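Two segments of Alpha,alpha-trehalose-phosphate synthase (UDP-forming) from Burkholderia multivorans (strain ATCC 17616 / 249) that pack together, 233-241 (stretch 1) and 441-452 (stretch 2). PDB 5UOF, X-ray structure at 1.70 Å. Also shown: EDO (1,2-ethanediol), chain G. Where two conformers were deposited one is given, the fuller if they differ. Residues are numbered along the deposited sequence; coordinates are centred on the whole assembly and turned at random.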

# COMPACT_ATOMS: atom_id res chain seq x y z
N TYR A 233 16.35 -13.38 -7.28
CA TYR A 233 17.75 -13.27 -7.69
C TYR A 233 18.24 -11.90 -7.24
O TYR A 233 18.31 -10.97 -8.06
N PRO A 234 18.51 -11.71 -5.95
CA PRO A 234 18.93 -10.38 -5.47
C PRO A 234 20.22 -9.92 -6.14
O PRO A 234 21.21 -10.64 -6.18
N ILE A 235 20.20 -8.70 -6.67
CA ILE A 235 21.34 -8.16 -7.41
C ILE A 235 22.40 -7.68 -6.42
O ILE A 235 22.11 -6.88 -5.52
N GLY A 236 23.64 -8.14 -6.61
CA GLY A 236 24.74 -7.74 -5.77
C GLY A 236 25.73 -6.85 -6.50
O GLY A 236 25.43 -6.25 -7.54
N VAL A 237 26.93 -6.76 -5.93
CA VAL A 237 28.00 -5.92 -6.47
C VAL A 237 29.27 -6.76 -6.51
O VAL A 237 29.23 -7.96 -6.23
N TYR A 238 30.39 -6.15 -6.87
CA TYR A 238 31.69 -6.80 -6.73
C TYR A 238 32.44 -6.10 -5.60
O TYR A 238 33.13 -5.11 -5.83
N PRO A 239 32.30 -6.57 -4.36
CA PRO A 239 32.76 -5.76 -3.23
C PRO A 239 34.26 -5.54 -3.19
O PRO A 239 34.70 -4.45 -2.81
N ASP A 240 35.06 -6.54 -3.58
CA ASP A 240 36.51 -6.36 -3.58
C ASP A 240 36.93 -5.32 -4.62
O ASP A 240 37.84 -4.52 -4.38
N ALA A 241 36.24 -5.30 -5.77
CA ALA A 241 36.55 -4.31 -6.80
C ALA A 241 36.19 -2.90 -6.34
O ALA A 241 36.93 -1.95 -6.62
N ASN A 441 28.12 -8.05 7.12
CA ASN A 441 27.59 -7.58 5.84
C ASN A 441 28.51 -7.95 4.68
O ASN A 441 28.05 -8.37 3.62
N LEU A 442 29.82 -7.78 4.87
CA LEU A 442 30.76 -8.04 3.78
C LEU A 442 30.74 -9.51 3.37
O LEU A 442 30.87 -9.83 2.18
N ALA A 443 30.59 -10.41 4.34
CA ALA A 443 30.50 -11.83 4.01
C ALA A 443 29.28 -12.11 3.15
O ALA A 443 29.35 -12.90 2.20
N ARG A 444 28.15 -11.46 3.45
CA ARG A 444 26.96 -11.62 2.62
C ARG A 444 27.19 -11.06 1.22
O ARG A 444 26.77 -11.67 0.22
N LEU A 445 27.85 -9.90 1.12
CA LEU A 445 28.11 -9.34 -0.21
C LEU A 445 28.99 -10.28 -1.03
O LEU A 445 28.81 -10.42 -2.24
N ARG A 446 29.97 -10.91 -0.37
CA ARG A 446 30.89 -11.77 -1.11
C ARG A 446 30.23 -13.08 -1.53
O ARG A 446 30.66 -13.69 -2.52
N ALA A 447 29.23 -13.53 -0.79
CA ALA A 447 28.54 -14.78 -1.10
C ALA A 447 27.42 -14.60 -2.11
O ALA A 447 26.91 -15.59 -2.63
N ASN A 448 27.03 -13.36 -2.39
CA ASN A 448 26.04 -13.05 -3.42
C ASN A 448 26.56 -11.87 -4.23
O ASN A 448 25.93 -10.81 -4.31
N ASP A 449 27.73 -12.03 -4.85
CA ASP A 449 28.23 -10.95 -5.67
C ASP A 449 27.49 -10.94 -7.01
O ASP A 449 26.66 -11.81 -7.30
N LEU A 450 27.76 -9.92 -7.82
CA LEU A 450 26.97 -9.68 -9.02
C LEU A 450 26.97 -10.89 -9.96
O LEU A 450 26.01 -11.08 -10.72
N SER A 451 28.03 -11.71 -9.93
CA SER A 451 28.05 -12.88 -10.81
C SER A 451 26.99 -13.91 -10.42
O SER A 451 26.58 -14.70 -11.28
N VAL A 452 26.54 -13.91 -9.16
CA VAL A 452 25.51 -14.86 -8.76
C VAL A 452 24.19 -14.56 -9.48
O VAL A 452 23.54 -15.45 -10.02

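Stretch 2 enters as a helix, and Asn441, Ala443 and Arg444 stay clear of stretch 1. Leu442 (chi1 t, chi2 p) points its CA-to-CB bond sideways, but its end comes nearer: CD1 lies 4.0 Å from Pro239 CB. Leu445 (m, t) points toward stretch 1, and its CB sits 4.0 Å from Pro239 CG. Pro239, itself pointing toward stretch 2, thus lies against this helix. Its CG also touches Arg446 CG at 3.9 Å.

Arg446 (m, t, t) leaves sideways and extends to Asp240 (chi1 m). NE and NH2 of Arg446 both donate to Asp240 OD1, at 3.1 and 3.2 Å. This salt bridge meets the guanidinium at its edge. Ala447 makes no contact with stretch 1.

Asn448 (chi1 t) leaves the helix and points toward stretch 1. Its ND2 donates to Pro234 O at 3.2 Å. Water 2 bridges the same pair, 2.7 Å from both Asn448 OD1 and Pro234 O. The backbone here is close to Gly236: Gly236 CA is 3.6 Å from Asn448 O. A CB on Gly236 would fall 2.1 Å from Asn448 O, a clash.

Asp449 (chi1 p) is the N-cap of the next helix. Its OD1 accepts from Ser451 N at 2.9 Å and Ser451 OG at 2.6 Å. Its CB packs 3.1 Å from Val237 O. Ethanediol, probably from the crystallisation liquor, donates through O1 to Asp449 OD2 (2.8 Å) and through O2 to Arg446 O (2.7 Å). Water 1 links Asp449 O (2.8 Å) to Gly236 N (2.9 Å).

Leu450 (t, p) has the largest area covered by stretch 1. Its N donates to Val237 O at 2.9 Å. Its CB lies over one face of the Tyr238 ring, 4.0 Å from the centroid, a CH-pi contact. Its CD1 reaches Ile235 CG2 at 3.9 Å. Ser451 CB is 3.7 Å from Tyr238 OH.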

# COMPACT_ATOMS: atom_id res chain seq x y z
CB TYR A 233 17.93 -13.41 -9.21
CG TYR A 233 17.23 -14.58 -9.87
CD1 TYR A 233 15.88 -14.54 -10.16
CD2 TYR A 233 17.94 -15.72 -10.26
CE1 TYR A 233 15.24 -15.60 -10.78
CE2 TYR A 233 17.32 -16.78 -10.90
CZ TYR A 233 15.96 -16.72 -11.16
OH TYR A 233 15.33 -17.76 -11.77
CB PRO A 234 19.12 -10.59 -3.96
CG PRO A 234 19.22 -12.09 -3.76
CD PRO A 234 18.35 -12.67 -4.85
CB ILE A 235 20.91 -7.01 -8.33
CG1 ILE A 235 19.98 -7.52 -9.43
CG2 ILE A 235 22.13 -6.32 -8.95
CD1 ILE A 235 19.63 -6.46 -10.48
CB VAL A 237 28.21 -4.65 -5.63
CG1 VAL A 237 26.93 -3.83 -5.58
CG2 VAL A 237 28.66 -5.02 -4.21
CB TYR A 238 32.50 -6.77 -8.03
CG TYR A 238 31.94 -7.67 -9.11
CD1 TYR A 238 31.92 -9.05 -8.95
CD2 TYR A 238 31.48 -7.15 -10.31
CE1 TYR A 238 31.42 -9.89 -9.94
CE2 TYR A 238 30.98 -7.97 -11.31
CZ TYR A 238 30.96 -9.34 -11.12
OH TYR A 238 30.47 -10.18 -12.11
CB PRO A 239 32.25 -6.54 -2.00
CG PRO A 239 32.03 -7.93 -2.49
CD PRO A 239 31.64 -7.81 -3.93
CB ASP A 240 37.21 -7.69 -3.81
CG ASP A 240 36.91 -8.72 -2.72
OD1 ASP A 240 36.45 -8.33 -1.62
OD2 ASP A 240 37.15 -9.93 -2.96
CB ALA A 241 35.82 -4.66 -8.09
CB ASN A 441 27.38 -6.07 5.88
CG ASN A 441 26.13 -5.68 6.66
OD1 ASN A 441 25.26 -6.51 6.89
ND2 ASN A 441 26.04 -4.42 7.07
CB LEU A 442 32.16 -7.60 4.20
CG LEU A 442 33.30 -7.85 3.22
CD1 LEU A 442 33.00 -7.19 1.88
CD2 LEU A 442 34.59 -7.31 3.80
CB ALA A 443 30.48 -12.67 5.29
CB ARG A 444 25.76 -10.94 3.29
CG ARG A 444 25.32 -11.56 4.63
CD ARG A 444 24.88 -13.02 4.49
NE ARG A 444 23.76 -13.20 3.56
CZ ARG A 444 22.47 -13.19 3.92
NH1 ARG A 444 22.12 -13.01 5.18
NH2 ARG A 444 21.53 -13.37 2.99
CB LEU A 445 28.78 -7.98 -0.11
CG LEU A 445 27.96 -6.87 0.55
CD1 LEU A 445 28.78 -5.59 0.64
CD2 LEU A 445 26.68 -6.62 -0.26
CB ARG A 446 32.13 -12.05 -0.27
CG ARG A 446 33.08 -10.87 -0.18
CD ARG A 446 34.26 -11.20 0.72
NE ARG A 446 35.31 -10.20 0.64
CZ ARG A 446 36.15 -9.91 1.63
NH1 ARG A 446 36.07 -10.54 2.79
NH2 ARG A 446 37.08 -8.97 1.45
CB ALA A 447 27.98 -15.42 0.16
CB ASN A 448 24.68 -12.75 -2.80
CG ASN A 448 23.65 -12.41 -3.85
OD1 ASN A 448 23.69 -12.97 -4.95
ND2 ASN A 448 22.75 -11.47 -3.55
CB ASP A 449 29.76 -11.03 -5.81
CG ASP A 449 30.27 -12.12 -6.76
OD1 ASP A 449 29.52 -12.67 -7.58
OD2 ASP A 449 31.48 -12.43 -6.68
CB LEU A 450 27.49 -8.44 -9.74
CG LEU A 450 26.78 -7.98 -11.02
CD1 LEU A 450 25.27 -7.83 -10.78
CD2 LEU A 450 27.36 -6.63 -11.46
CB SER A 451 29.44 -13.53 -10.80
OG SER A 451 29.63 -14.30 -9.64
CB VAL A 452 25.35 -14.87 -7.23
CG1 VAL A 452 24.23 -15.84 -6.81
CG2 VAL A 452 26.68 -15.26 -6.58
C1 EDO G . 30.27 -16.10 -6.26
O1 EDO G . 31.33 -15.19 -6.58
C2 EDO G . 29.75 -15.83 -4.85
O2 EDO G . 29.33 -14.46 -4.73
O HOH W 1 24.05 -10.93 -7.35
O HOH W 2 21.60 -13.31 -6.64
O HOH W 3 27.41 -8.18 -3.40